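PDB 6DDN: probable sulfate-binding lipoprotein SubI from Mycobacterium tuberculosis, which probably binds sulfate outside the cell membrane as the solute-binding component of a transport system. Local coordinates for residues 57-62 and 108-113; 64-69 and 291-296; 88-93 and 172-177; 135-140 and 263-268; 297-302 and 311-316. One frame throughout, in Å; residues are numbered along the deposited sequence.

How the interactions relate
Interaction 1 opens at 57-62, at the end of the first strand, and closes at 108-113. Before it closes, the first segments of interactions 2 and 3 have already passed, so interaction 1 crosses both. Interaction 3 closes at 172-177, inside the loop of interaction 4, and these two cross in turn. Interaction 4 joins 135-140 to 263-268; together with interaction 3 it lies nested in the long loop that interaction 2 closes at 291-296. Interaction 5 follows as a short local loop, 297-302 to 311-316. Interactions 1 and 3 share the sulfate, interaction 2 packs two helices beside the sheet, and interactions 4 and 5 meet through neighbouring strands 138-147 and 299-300.

Interaction 1 of 5, residues 57-62 and 108-113; sequences VAYAVP and NFSVEP. With SO4 (sulfate ion), chain C.
Asn108 sits beside Ala58 in a parallel bridge and uses both of its main-chain polar groups there. Its N donates to Val57 O at 3.2 Å, and its O accepts from Tyr59 N at 3.0 Å, the latter bond being noticeably bent (133° at the hydrogen). Small Ala58 lies on the same face of the sheet as the Asn108 side chain and leaves room for it. The amide is buried and satisfied at both ends: OD1 accepts from Trp66 NE1 and ND2 donates to Pro264 O, a double role that suits asparagine. Tyr59 has CG between its backbone N and carbonyl carbon (chi1 60°), which swings the ring into a slot. Pro62 CD lies over one face and Ser110 CA over the other, each 3.8 Å from the ring plane. Ser110 is equally well supplied: its N reaches Ser91 OG, its OG bonds with Tyr236 OH, and its O accepts from Asn263 ND2 and Trp180 NE1. Beyond the strand, Ala60 N donates to sulfate O1 at 3.0 Å. The contact lies at the C-terminal ends of strands 53-58 and 106-108, with helix 91-99 packed on Val57 and Tyr59 and helix 113-120 on Phe109.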
# COMPACT_ATOMS: atom_id res chain seq x y z
N VAL A 57 -4.79 4.12 13.15
CA VAL A 57 -5.78 3.86 12.11
C VAL A 57 -5.01 3.66 10.81
O VAL A 57 -4.50 4.62 10.23
CB VAL A 57 -6.80 5.01 12.00
CG1 VAL A 57 -7.70 4.80 10.79
CG2 VAL A 57 -7.63 5.10 13.27
N ALA A 58 -4.92 2.41 10.37
CA ALA A 58 -4.14 2.06 9.19
C ALA A 58 -5.06 1.51 8.11
O ALA A 58 -6.24 1.24 8.33
CB ALA A 58 -3.05 1.04 9.53
N TYR A 59 -4.49 1.34 6.91
CA TYR A 59 -5.25 0.81 5.79
C TYR A 59 -5.40 -0.71 5.91
O TYR A 59 -5.24 -1.27 7.00
CB TYR A 59 -4.62 1.22 4.45
CG TYR A 59 -3.19 0.77 4.21
CD1 TYR A 59 -2.13 1.30 4.93
CD2 TYR A 59 -2.90 -0.15 3.21
CE1 TYR A 59 -0.83 0.90 4.70
CE2 TYR A 59 -1.60 -0.56 2.97
CZ TYR A 59 -0.57 -0.03 3.71
OH TYR A 59 0.72 -0.45 3.46
N ALA A 60 -5.70 -1.38 4.80
CA ALA A 60 -6.25 -2.73 4.88
C ALA A 60 -5.21 -3.83 5.03
O ALA A 60 -5.55 -4.92 5.51
CB ALA A 60 -7.11 -3.03 3.65
N VAL A 61 -3.96 -3.60 4.64
CA VAL A 61 -3.00 -4.71 4.58
C VAL A 61 -1.69 -4.54 5.36
O VAL A 61 -0.86 -5.45 5.27
CB VAL A 61 -2.66 -5.02 3.11
CG1 VAL A 61 -3.92 -5.28 2.29
CG2 VAL A 61 -1.84 -3.90 2.51
N PRO A 62 -1.43 -3.47 6.12
CA PRO A 62 -0.10 -3.35 6.73
C PRO A 62 0.06 -4.09 8.05
O PRO A 62 1.13 -3.99 8.67
CB PRO A 62 0.03 -1.84 6.94
CG PRO A 62 -1.34 -1.44 7.33
CD PRO A 62 -2.29 -2.34 6.55
N ASN A 108 -1.72 5.68 9.00
CA ASN A 108 -0.83 5.00 8.07
C ASN A 108 -1.71 4.49 6.93
O ASN A 108 -2.38 3.47 7.08
CB ASN A 108 -0.07 3.86 8.74
CG ASN A 108 0.70 3.01 7.75
OD1 ASN A 108 0.59 1.78 7.75
ND2 ASN A 108 1.48 3.66 6.89
N PHE A 109 -1.71 5.21 5.82
CA PHE A 109 -2.66 4.95 4.75
C PHE A 109 -1.94 4.42 3.51
O PHE A 109 -0.72 4.48 3.39
CB PHE A 109 -3.46 6.21 4.43
CG PHE A 109 -4.42 6.60 5.52
CD1 PHE A 109 -5.04 5.62 6.28
CD2 PHE A 109 -4.68 7.93 5.80
CE1 PHE A 109 -5.92 5.97 7.29
CE2 PHE A 109 -5.55 8.28 6.81
CZ PHE A 109 -6.18 7.30 7.55
N SER A 110 -2.74 3.88 2.59
CA SER A 110 -2.18 3.28 1.38
C SER A 110 -1.54 4.33 0.48
O SER A 110 -0.47 4.09 -0.09
CB SER A 110 -3.28 2.54 0.61
OG SER A 110 -2.82 2.13 -0.66
N VAL A 111 -2.16 5.49 0.35
CA VAL A 111 -1.73 6.51 -0.59
C VAL A 111 -1.69 7.87 0.10
O VAL A 111 -2.44 8.13 1.04
CB VAL A 111 -2.64 6.56 -1.84
CG1 VAL A 111 -2.53 5.27 -2.63
CG2 VAL A 111 -4.08 6.81 -1.42
N GLU A 112 -0.80 8.74 -0.39
CA GLU A 112 -0.67 10.08 0.19
C GLU A 112 -1.97 10.89 0.17
O GLU A 112 -2.21 11.61 1.16
CB GLU A 112 0.45 10.84 -0.54
CG GLU A 112 0.66 12.26 -0.05
CD GLU A 112 -0.18 13.28 -0.80
OE1 GLU A 112 -0.37 14.39 -0.28
OE2 GLU A 112 -0.65 12.96 -1.92
N PRO A 113 -2.81 10.85 -0.87
CA PRO A 113 -4.09 11.58 -0.80
C PRO A 113 -4.88 11.33 0.47
O PRO A 113 -5.53 12.26 0.98
CB PRO A 113 -4.84 11.07 -2.04
CG PRO A 113 -3.78 10.72 -2.99
CD PRO A 113 -2.56 10.31 -2.22
S SO4 C . -6.28 -0.60 0.89
O1 SO4 C . -6.63 -0.15 2.23
O2 SO4 C . -5.20 -1.57 0.97
O3 SO4 C . -7.44 -1.21 0.25
O4 SO4 C . -5.85 0.55 0.10

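Interaction 2 of 5, residues 64-69 and 291-296; sequences PGWSAV and KLWAQA
Gly65 O is gripped by two amides of its own helix, Ala68 N at 3.2 Å and Val69 N at 3.0 Å, and the turn so fixed lies against the indole of Trp293. Having no side chain, Gly65 lets the ring come right up to the backbone, with its CA 3.3 Å from Trp293 CZ3. Farther along the same face of the indole, Val69 CG2 makes a CH-pi contact with the five-membered ring, 3.9 Å from its centroid. The short segments 64-69 and 291-295 cross with their directions 140° apart and their axes 8.7 Å from each other; their helices, 63-74 and 287-295, belong to the two-lobed fold of type 2 periplasmic binding proteins. The far rim of Trp293 makes a T-shaped stack with Trp66. CH2 of Trp293 stands 3.2 Å above the Trp66 plane, over its centre, and the ring planes are 87° apart. Trp293 CG is anti to its carbonyl carbon (chi1 -76°), which sends the indole out from its helix to reach 64-69. Its NE1 bonds with Gln284 OE1, which satisfies the indole N-H in a buried place. At one end of the interface the small methyl of Ala296 nestles 3.7 Å from Gly65 CA.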
# COMPACT_ATOMS: atom_id res chain seq x y z
N PRO A 64 0.76 -7.23 9.03
CA PRO A 64 1.92 -8.10 9.30
C PRO A 64 3.16 -7.35 9.75
O PRO A 64 3.95 -7.90 10.54
CB PRO A 64 2.14 -8.80 7.96
CG PRO A 64 0.79 -8.85 7.36
CD PRO A 64 0.16 -7.54 7.72
N GLY A 65 3.36 -6.13 9.28
CA GLY A 65 4.50 -5.35 9.73
C GLY A 65 4.23 -4.65 11.05
O GLY A 65 5.11 -4.59 11.91
N TRP A 66 3.01 -4.13 11.21
CA TRP A 66 2.68 -3.43 12.45
C TRP A 66 2.71 -4.37 13.65
O TRP A 66 3.25 -4.03 14.70
CB TRP A 66 1.31 -2.76 12.32
CG TRP A 66 1.34 -1.53 11.49
CD1 TRP A 66 0.69 -1.31 10.32
CD2 TRP A 66 2.09 -0.33 11.76
NE1 TRP A 66 0.97 -0.06 9.84
CE2 TRP A 66 1.84 0.56 10.70
CE3 TRP A 66 2.95 0.06 12.78
CZ2 TRP A 66 2.41 1.83 10.65
CZ3 TRP A 66 3.52 1.32 12.73
CH2 TRP A 66 3.25 2.19 11.67
N SER A 67 2.14 -5.57 13.50
CA SER A 67 2.12 -6.52 14.60
C SER A 67 3.50 -7.07 14.94
O SER A 67 3.65 -7.72 15.98
CB SER A 67 1.16 -7.67 14.28
OG SER A 67 1.57 -8.36 13.12
N ALA A 68 4.50 -6.83 14.09
CA ALA A 68 5.88 -7.17 14.42
C ALA A 68 6.66 -6.00 14.99
O ALA A 68 7.58 -6.22 15.78
CB ALA A 68 6.60 -7.69 13.17
N VAL A 69 6.30 -4.78 14.62
CA VAL A 69 7.03 -3.60 15.09
C VAL A 69 6.57 -3.20 16.49
O VAL A 69 7.38 -2.77 17.32
CB VAL A 69 6.87 -2.45 14.08
CG1 VAL A 69 6.97 -1.11 14.77
CG2 VAL A 69 7.89 -2.58 12.97
N LYS A 291 14.40 -3.05 9.57
CA LYS A 291 14.65 -4.47 9.36
C LYS A 291 13.37 -5.28 9.55
O LYS A 291 13.11 -6.23 8.80
CB LYS A 291 15.73 -4.97 10.33
CG LYS A 291 17.15 -4.65 9.92
CD LYS A 291 18.13 -5.22 10.94
CE LYS A 291 19.57 -4.86 10.61
NZ LYS A 291 20.44 -4.99 11.81
N LEU A 292 12.56 -4.92 10.54
CA LEU A 292 11.35 -5.69 10.84
C LEU A 292 10.33 -5.57 9.72
O LEU A 292 9.74 -6.57 9.30
CB LEU A 292 10.76 -5.23 12.17
CG LEU A 292 11.60 -5.52 13.42
CD1 LEU A 292 11.06 -4.74 14.60
CD2 LEU A 292 11.63 -7.01 13.72
N TRP A 293 10.09 -4.35 9.24
CA TRP A 293 9.21 -4.17 8.09
C TRP A 293 9.70 -4.98 6.90
O TRP A 293 8.92 -5.68 6.24
CB TRP A 293 9.13 -2.68 7.71
CG TRP A 293 8.26 -1.86 8.62
CD1 TRP A 293 8.68 -0.95 9.54
CD2 TRP A 293 6.83 -1.88 8.68
NE1 TRP A 293 7.60 -0.39 10.17
CE2 TRP A 293 6.45 -0.94 9.66
CE3 TRP A 293 5.84 -2.59 8.00
CZ2 TRP A 293 5.12 -0.70 9.98
CZ3 TRP A 293 4.51 -2.34 8.32
CH2 TRP A 293 4.16 -1.41 9.31
N ALA A 294 11.00 -4.90 6.61
CA ALA A 294 11.58 -5.70 5.53
C ALA A 294 11.30 -7.18 5.73
O ALA A 294 10.82 -7.87 4.83
CB ALA A 294 13.08 -5.43 5.42
N GLN A 295 11.59 -7.68 6.94
CA GLN A 295 11.34 -9.09 7.24
C GLN A 295 9.86 -9.44 7.11
O GLN A 295 9.52 -10.59 6.82
CB GLN A 295 11.84 -9.41 8.65
CG GLN A 295 13.35 -9.40 8.77
CD GLN A 295 13.82 -9.13 10.19
OE1 GLN A 295 13.07 -9.28 11.15
NE2 GLN A 295 15.08 -8.73 10.32
N ALA A 296 8.97 -8.47 7.30
CA ALA A 296 7.54 -8.67 7.13
C ALA A 296 7.09 -8.59 5.68
O ALA A 296 5.91 -8.81 5.40
CB ALA A 296 6.76 -7.66 7.98

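Interaction 3 of 5, residues 88-93 and 172-177; sequences YGASAD and PLSSGS. With SO4 (sulfate ion), chain C.
Ser91 and Gly176 meet beside the sulfate, Ser91 CB lying 3.7 Å from Gly176 N, and the ion is held from both sides of this meeting. Ser177 N donates to sulfate O4 at 2.8 Å with a fairly straight bond (155°), while Gly176 N makes a weak bond to the same oxygen. Ser175 OG donates to O3; the modelled distance is very short and its exact value doubtful. On the opposing segment Ser91 N comes within 2.9 Å of sulfate O1. Gly218 N and Tyr236 OH complete the set together with Ala60 N. Helices 91-99 and 177-190 both begin here, so their N termini probably favour the dianion, which needs no lysine or arginine among these partners. This is the arrangement known from periplasmic sulfate-binding proteins, where main-chain amides and hydroxyls from both lobes enclose the anion.

The second shell sets these donors in place. Ser175 OG, anti to its own N (chi1 176°), also caps Ala178 N, tying the hydroxyl to the start of the helix. Ser91 OG bonds with Asp114 OD2. Across the segments Ala92 N donates to Ser174 O at 2.8 Å, from above the carbonyl plane rather than in it (44° out). The methyls of Ala90 and Ala92 flank that same oxygen, Ala90 CB at 3.2 Å from Ser174 O, a close fit that suits small residues. Farther out, Asp93 OD1 lies 3.4 Å from Ser174 CB and pairs in a salt bridge with Arg96, whose NH1 also holds Leu173 O; Ser174 OG bonds with Gly216 O.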
# COMPACT_ATOMS: atom_id res chain seq x y z
N TYR A 88 -7.58 -1.53 10.98
CA TYR A 88 -7.30 -1.72 9.57
C TYR A 88 -8.60 -1.76 8.78
O TYR A 88 -9.60 -2.33 9.23
CB TYR A 88 -6.51 -3.01 9.33
CG TYR A 88 -5.30 -3.16 10.22
CD1 TYR A 88 -4.10 -2.53 9.91
CD2 TYR A 88 -5.36 -3.92 11.38
CE1 TYR A 88 -2.99 -2.66 10.74
CE2 TYR A 88 -4.26 -4.06 12.20
CZ TYR A 88 -3.08 -3.43 11.88
OH TYR A 88 -1.99 -3.57 12.70
N GLY A 89 -8.57 -1.17 7.59
CA GLY A 89 -9.73 -1.17 6.72
C GLY A 89 -9.39 -0.50 5.41
O GLY A 89 -8.24 -0.14 5.17
N ALA A 90 -10.41 -0.33 4.57
CA ALA A 90 -10.23 0.37 3.31
C ALA A 90 -9.58 1.73 3.55
O ALA A 90 -10.02 2.49 4.42
CB ALA A 90 -11.58 0.54 2.60
N SER A 91 -8.53 2.02 2.78
CA SER A 91 -7.69 3.19 3.05
C SER A 91 -8.50 4.48 3.06
O SER A 91 -8.46 5.25 4.02
CB SER A 91 -6.56 3.26 2.03
OG SER A 91 -5.60 4.23 2.40
N ALA A 92 -9.25 4.73 1.98
CA ALA A 92 -10.03 5.97 1.90
C ALA A 92 -11.13 6.01 2.95
O ALA A 92 -11.42 7.07 3.52
CB ALA A 92 -10.61 6.13 0.49
N ASP A 93 -11.77 4.86 3.21
CA ASP A 93 -12.79 4.81 4.25
C ASP A 93 -12.19 5.13 5.61
O ASP A 93 -12.80 5.85 6.42
CB ASP A 93 -13.45 3.43 4.28
CG ASP A 93 -14.39 3.21 3.11
OD1 ASP A 93 -14.55 4.13 2.29
OD2 ASP A 93 -14.97 2.10 3.03
N PRO A 172 -11.57 2.05 -6.41
CA PRO A 172 -10.79 3.26 -6.09
C PRO A 172 -11.53 4.25 -5.21
O PRO A 172 -10.93 5.24 -4.78
CB PRO A 172 -10.48 3.86 -7.47
CG PRO A 172 -10.91 2.82 -8.48
CD PRO A 172 -11.98 2.03 -7.82
N LEU A 173 -12.81 4.01 -4.94
CA LEU A 173 -13.56 4.92 -4.08
C LEU A 173 -13.17 4.74 -2.62
O LEU A 173 -13.12 5.71 -1.86
CB LEU A 173 -15.06 4.69 -4.26
CG LEU A 173 -15.68 5.03 -5.61
CD1 LEU A 173 -17.13 5.44 -5.42
CD2 LEU A 173 -14.90 6.13 -6.31
N SER A 174 -12.88 3.51 -2.22
CA SER A 174 -12.58 3.20 -0.83
C SER A 174 -11.15 2.72 -0.60
O SER A 174 -10.67 2.81 0.53
CB SER A 174 -13.55 2.14 -0.30
OG SER A 174 -13.60 1.03 -1.18
N SER A 175 -10.48 2.23 -1.63
CA SER A 175 -9.17 1.60 -1.49
C SER A 175 -8.10 2.42 -2.18
O SER A 175 -8.31 2.95 -3.27
CB SER A 175 -9.18 0.18 -2.07
OG SER A 175 -7.89 -0.39 -2.02
N GLY A 176 -6.94 2.53 -1.53
CA GLY A 176 -5.75 3.01 -2.21
C GLY A 176 -5.07 1.92 -3.01
O GLY A 176 -4.40 2.21 -4.01
N SER A 177 -5.22 0.66 -2.58
CA SER A 177 -4.73 -0.47 -3.36
C SER A 177 -5.28 -0.43 -4.78
O SER A 177 -4.55 -0.70 -5.74
CB SER A 177 -5.13 -1.78 -2.66
OG SER A 177 -4.93 -2.90 -3.50
S SO4 C . -6.28 -0.60 0.89
O1 SO4 C . -6.63 -0.15 2.23
O2 SO4 C . -5.20 -1.57 0.97
O3 SO4 C . -7.44 -1.21 0.25
O4 SO4 C . -5.85 0.55 0.10

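Interaction 4 of 5, residues 135-140 and 263-268; sequences GIPFGS and NPLAVV
Phe138 and Asn263 come together slantwise, the ring and the amide planes turned 50° against each other. CE1 of Phe138 does the touching, 3.6 Å from Asn263 OD1 and similarly close to Asn263 CB. Phe138 reaches this spot with chi1 at 60°, its ring standing over its own main chain rather than pointing clear of it. OD1 of Asn263 also rests 3.6 Å from Gly139 CA, and its ND2 is held by the bond to Ser110 noted for 108-113. Pro137 and Leu265 make the second pair, meeting at about a right angle, with Pro137 CG 4.0 Å from Leu265 CB. The rigid proline ring suits a bend that leads into strand 138-147, and leucine gives it an apolar surface.

Backbone bonds frame these side chains at both ends. Leu265 N donates to Gly135 O at 2.8 Å, and Pro264 CA makes a CA-H...O contact with the same oxygen at 3.3 Å. Gly135 has positive phi (73°), a conformation that glycine takes readily. A longer bond runs from Asn263 N to Phe138 O at 3.3 Å. Trp293 stacks on the Phe138 ring, while Phe298 meets it edge-to-face. Antiparallel strands 138-147 and 257-267 join here, consistent with the paired crossover strands that form the hinge between the lobes in type 2 periplasmic binding proteins.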
# COMPACT_ATOMS: atom_id res chain seq x y z
N GLY A 135 7.64 11.40 5.07
CA GLY A 135 6.58 10.68 5.75
C GLY A 135 6.33 9.28 5.25
O GLY A 135 5.28 8.71 5.54
N ILE A 136 7.27 8.70 4.50
CA ILE A 136 7.12 7.36 3.95
C ILE A 136 8.14 6.46 4.64
O ILE A 136 9.35 6.57 4.37
CB ILE A 136 7.30 7.36 2.42
CG1 ILE A 136 6.07 7.98 1.76
CG2 ILE A 136 7.50 5.94 1.91
CD1 ILE A 136 6.40 8.95 0.66
N PRO A 137 7.72 5.57 5.54
CA PRO A 137 8.67 4.70 6.24
C PRO A 137 8.91 3.37 5.53
O PRO A 137 9.88 2.68 5.82
CB PRO A 137 8.00 4.49 7.60
CG PRO A 137 6.54 4.50 7.27
CD PRO A 137 6.36 5.47 6.11
N PHE A 138 8.01 3.01 4.62
CA PHE A 138 8.14 1.77 3.87
C PHE A 138 7.25 1.86 2.64
O PHE A 138 6.55 2.85 2.42
CB PHE A 138 7.78 0.56 4.74
CG PHE A 138 6.38 0.58 5.28
CD1 PHE A 138 5.31 0.13 4.51
CD2 PHE A 138 6.13 1.04 6.56
CE1 PHE A 138 4.02 0.15 5.01
CE2 PHE A 138 4.84 1.06 7.06
CZ PHE A 138 3.78 0.61 6.29
N GLY A 139 7.28 0.80 1.84
CA GLY A 139 6.46 0.74 0.66
C GLY A 139 6.45 -0.65 0.07
O GLY A 139 6.77 -1.63 0.75
N SER A 140 6.10 -0.73 -1.20
CA SER A 140 6.01 -2.02 -1.89
C SER A 140 6.02 -1.76 -3.39
O SER A 140 6.34 -0.66 -3.85
CB SER A 140 4.77 -2.79 -1.45
OG SER A 140 4.82 -4.14 -1.87
N ASN A 263 3.76 4.02 1.13
CA ASN A 263 2.69 4.08 2.11
C ASN A 263 3.00 5.14 3.17
O ASN A 263 3.92 4.93 3.98
CB ASN A 263 2.49 2.72 2.77
CG ASN A 263 2.21 1.63 1.75
OD1 ASN A 263 2.97 0.67 1.63
ND2 ASN A 263 1.12 1.78 1.00
N PRO A 264 2.28 6.25 3.20
CA PRO A 264 2.62 7.33 4.15
C PRO A 264 2.16 7.04 5.57
O PRO A 264 1.21 6.28 5.82
CB PRO A 264 1.88 8.54 3.57
CG PRO A 264 0.73 7.95 2.83
CD PRO A 264 1.22 6.64 2.27
N LEU A 265 2.84 7.69 6.51
CA LEU A 265 2.54 7.62 7.93
C LEU A 265 2.68 9.01 8.52
O LEU A 265 3.64 9.72 8.22
CB LEU A 265 3.47 6.64 8.66
CG LEU A 265 3.53 6.72 10.19
CD1 LEU A 265 2.40 5.92 10.83
CD2 LEU A 265 4.89 6.22 10.68
N ALA A 266 1.73 9.39 9.37
CA ALA A 266 1.75 10.71 9.98
C ALA A 266 1.11 10.64 11.35
O ALA A 266 0.24 9.80 11.62
CB ALA A 266 1.02 11.74 9.11
N VAL A 267 1.54 11.53 12.23
CA VAL A 267 0.94 11.68 13.55
C VAL A 267 -0.33 12.51 13.42
O VAL A 267 -0.37 13.50 12.67
CB VAL A 267 1.94 12.31 14.53
CG1 VAL A 267 1.22 13.01 15.67
CG2 VAL A 267 2.89 11.25 15.07
N VAL A 268 -1.38 12.10 14.12
CA VAL A 268 -2.64 12.85 14.11
C VAL A 268 -2.48 14.06 15.03
O VAL A 268 -2.14 13.92 16.21
CB VAL A 268 -3.81 11.97 14.56
CG1 VAL A 268 -4.97 12.83 15.04
CG2 VAL A 268 -4.25 11.07 13.42

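Interaction 5 of 5, residues 297-302 and 311-316; sequences GFRPVD and DLFPVP
Arg299 and Phe313 each carry CG anti to the carbonyl carbon (chi1 -78° and -59°), and the arginine then runs extended from CG to NE, which lays its chain alongside the phenyl, the two pointing opposite ways. Arg299 belongs to the short strand 299-300, reached from helix 287-295 through a Schellman motif in which Gly297 takes the positive phi that glycine favours. CG of Arg299 lies over one face of the Phe313 ring, a CH-pi contact 3.8 Å from its centroid. Farther along, the guanidinium spreads its own face over Phe313 CB, which lies 3.3 Å from its plane. The flat, charged end thus has an apolar floor while its rim remains available for bonding. There NH2 donates to Pro314 O at 3.0 Å in a nearly straight bond (173°), in the guanidinium plane but from above the carbonyl plane. NE is engaged with Glu237 OE1 in a salt bridge, so two partners fix the rotation of the group and help balance its charge. The apolar phenyl is buried beside helix 287-295, against Ala294. Pro300 CD lies 3.9 Å from Phe313 CE2, and near the other meta carbon Gly297 O comes to 3.6 Å from Phe313 CE1.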
# COMPACT_ATOMS: atom_id res chain seq x y z
N GLY A 297 7.98 -8.27 4.75
CA GLY A 297 7.64 -8.20 3.35
C GLY A 297 7.39 -6.80 2.81
O GLY A 297 6.99 -6.67 1.65
N PHE A 298 7.62 -5.77 3.61
CA PHE A 298 7.44 -4.39 3.18
C PHE A 298 8.81 -3.80 2.86
O PHE A 298 9.76 -3.95 3.64
CB PHE A 298 6.74 -3.56 4.26
CG PHE A 298 5.40 -4.10 4.67
CD1 PHE A 298 5.30 -5.16 5.55
CD2 PHE A 298 4.23 -3.54 4.17
CE1 PHE A 298 4.06 -5.66 5.93
CE2 PHE A 298 2.99 -4.03 4.55
CZ PHE A 298 2.91 -5.09 5.43
N ARG A 299 8.91 -3.13 1.72
CA ARG A 299 10.19 -2.60 1.28
C ARG A 299 10.60 -1.40 2.12
O ARG A 299 9.88 -0.39 2.12
CB ARG A 299 10.12 -2.25 -0.20
CG ARG A 299 10.23 -3.46 -1.10
CD ARG A 299 9.74 -3.20 -2.51
NE ARG A 299 9.78 -4.43 -3.30
CZ ARG A 299 10.59 -4.62 -4.34
NH1 ARG A 299 11.43 -3.66 -4.72
NH2 ARG A 299 10.55 -5.77 -5.00
N PRO A 300 11.72 -1.45 2.83
CA PRO A 300 12.09 -0.35 3.71
C PRO A 300 12.69 0.82 2.93
O PRO A 300 13.16 0.68 1.80
CB PRO A 300 13.14 -0.98 4.63
CG PRO A 300 13.78 -2.02 3.77
CD PRO A 300 12.68 -2.57 2.89
N VAL A 301 12.65 1.99 3.57
CA VAL A 301 13.22 3.20 2.99
C VAL A 301 14.64 3.47 3.47
O VAL A 301 15.34 4.30 2.87
CB VAL A 301 12.34 4.44 3.27
CG1 VAL A 301 10.96 4.25 2.65
CG2 VAL A 301 12.24 4.70 4.76
N ASP A 302 15.08 2.81 4.54
CA ASP A 302 16.46 2.93 4.98
C ASP A 302 17.39 2.38 3.91
O ASP A 302 17.32 1.17 3.61
CB ASP A 302 16.67 2.19 6.30
CG ASP A 302 17.99 2.52 6.97
OD1 ASP A 302 19.04 2.54 6.28
OD2 ASP A 302 17.99 2.77 8.19
N ASP A 311 18.05 -8.45 -2.14
CA ASP A 311 17.99 -9.77 -2.75
C ASP A 311 16.65 -10.46 -2.54
O ASP A 311 16.42 -11.51 -3.15
CB ASP A 311 19.12 -10.64 -2.20
CG ASP A 311 18.98 -10.89 -0.71
OD1 ASP A 311 19.21 -9.95 0.08
OD2 ASP A 311 18.64 -12.03 -0.34
N LEU A 312 15.77 -9.92 -1.70
CA LEU A 312 14.40 -10.42 -1.57
C LEU A 312 13.37 -9.47 -2.15
O LEU A 312 12.23 -9.90 -2.38
CB LEU A 312 14.04 -10.70 -0.11
CG LEU A 312 14.77 -11.83 0.62
CD1 LEU A 312 15.05 -13.01 -0.30
CD2 LEU A 312 16.04 -11.28 1.17
N PHE A 313 13.72 -8.22 -2.36
CA PHE A 313 12.84 -7.25 -2.99
C PHE A 313 13.43 -6.91 -4.36
O PHE A 313 14.12 -5.89 -4.50
CB PHE A 313 12.68 -6.02 -2.11
CG PHE A 313 12.12 -6.32 -0.75
CD1 PHE A 313 10.90 -6.96 -0.62
CD2 PHE A 313 12.82 -5.97 0.39
CE1 PHE A 313 10.39 -7.24 0.63
CE2 PHE A 313 12.31 -6.25 1.64
CZ PHE A 313 11.09 -6.88 1.77
N PRO A 314 13.18 -7.74 -5.37
CA PRO A 314 13.89 -7.59 -6.64
C PRO A 314 13.43 -6.36 -7.41
O PRO A 314 12.24 -6.03 -7.44
CB PRO A 314 13.54 -8.88 -7.39
CG PRO A 314 12.20 -9.25 -6.87
CD PRO A 314 12.18 -8.83 -5.41
N VAL A 315 14.38 -5.68 -8.03
CA VAL A 315 14.04 -4.55 -8.89
C VAL A 315 13.39 -5.07 -10.16
O VAL A 315 13.84 -6.09 -10.71
CB VAL A 315 15.29 -3.71 -9.19
CG1 VAL A 315 16.34 -4.54 -9.90
CG2 VAL A 315 14.93 -2.48 -10.02
N PRO A 316 12.31 -4.46 -10.64
CA PRO A 316 11.72 -4.87 -11.91
C PRO A 316 12.50 -4.27 -13.07
O PRO A 316 13.51 -3.60 -12.89
CB PRO A 316 10.30 -4.31 -11.83
CG PRO A 316 10.46 -3.08 -11.00
CD PRO A 316 11.52 -3.41 -9.98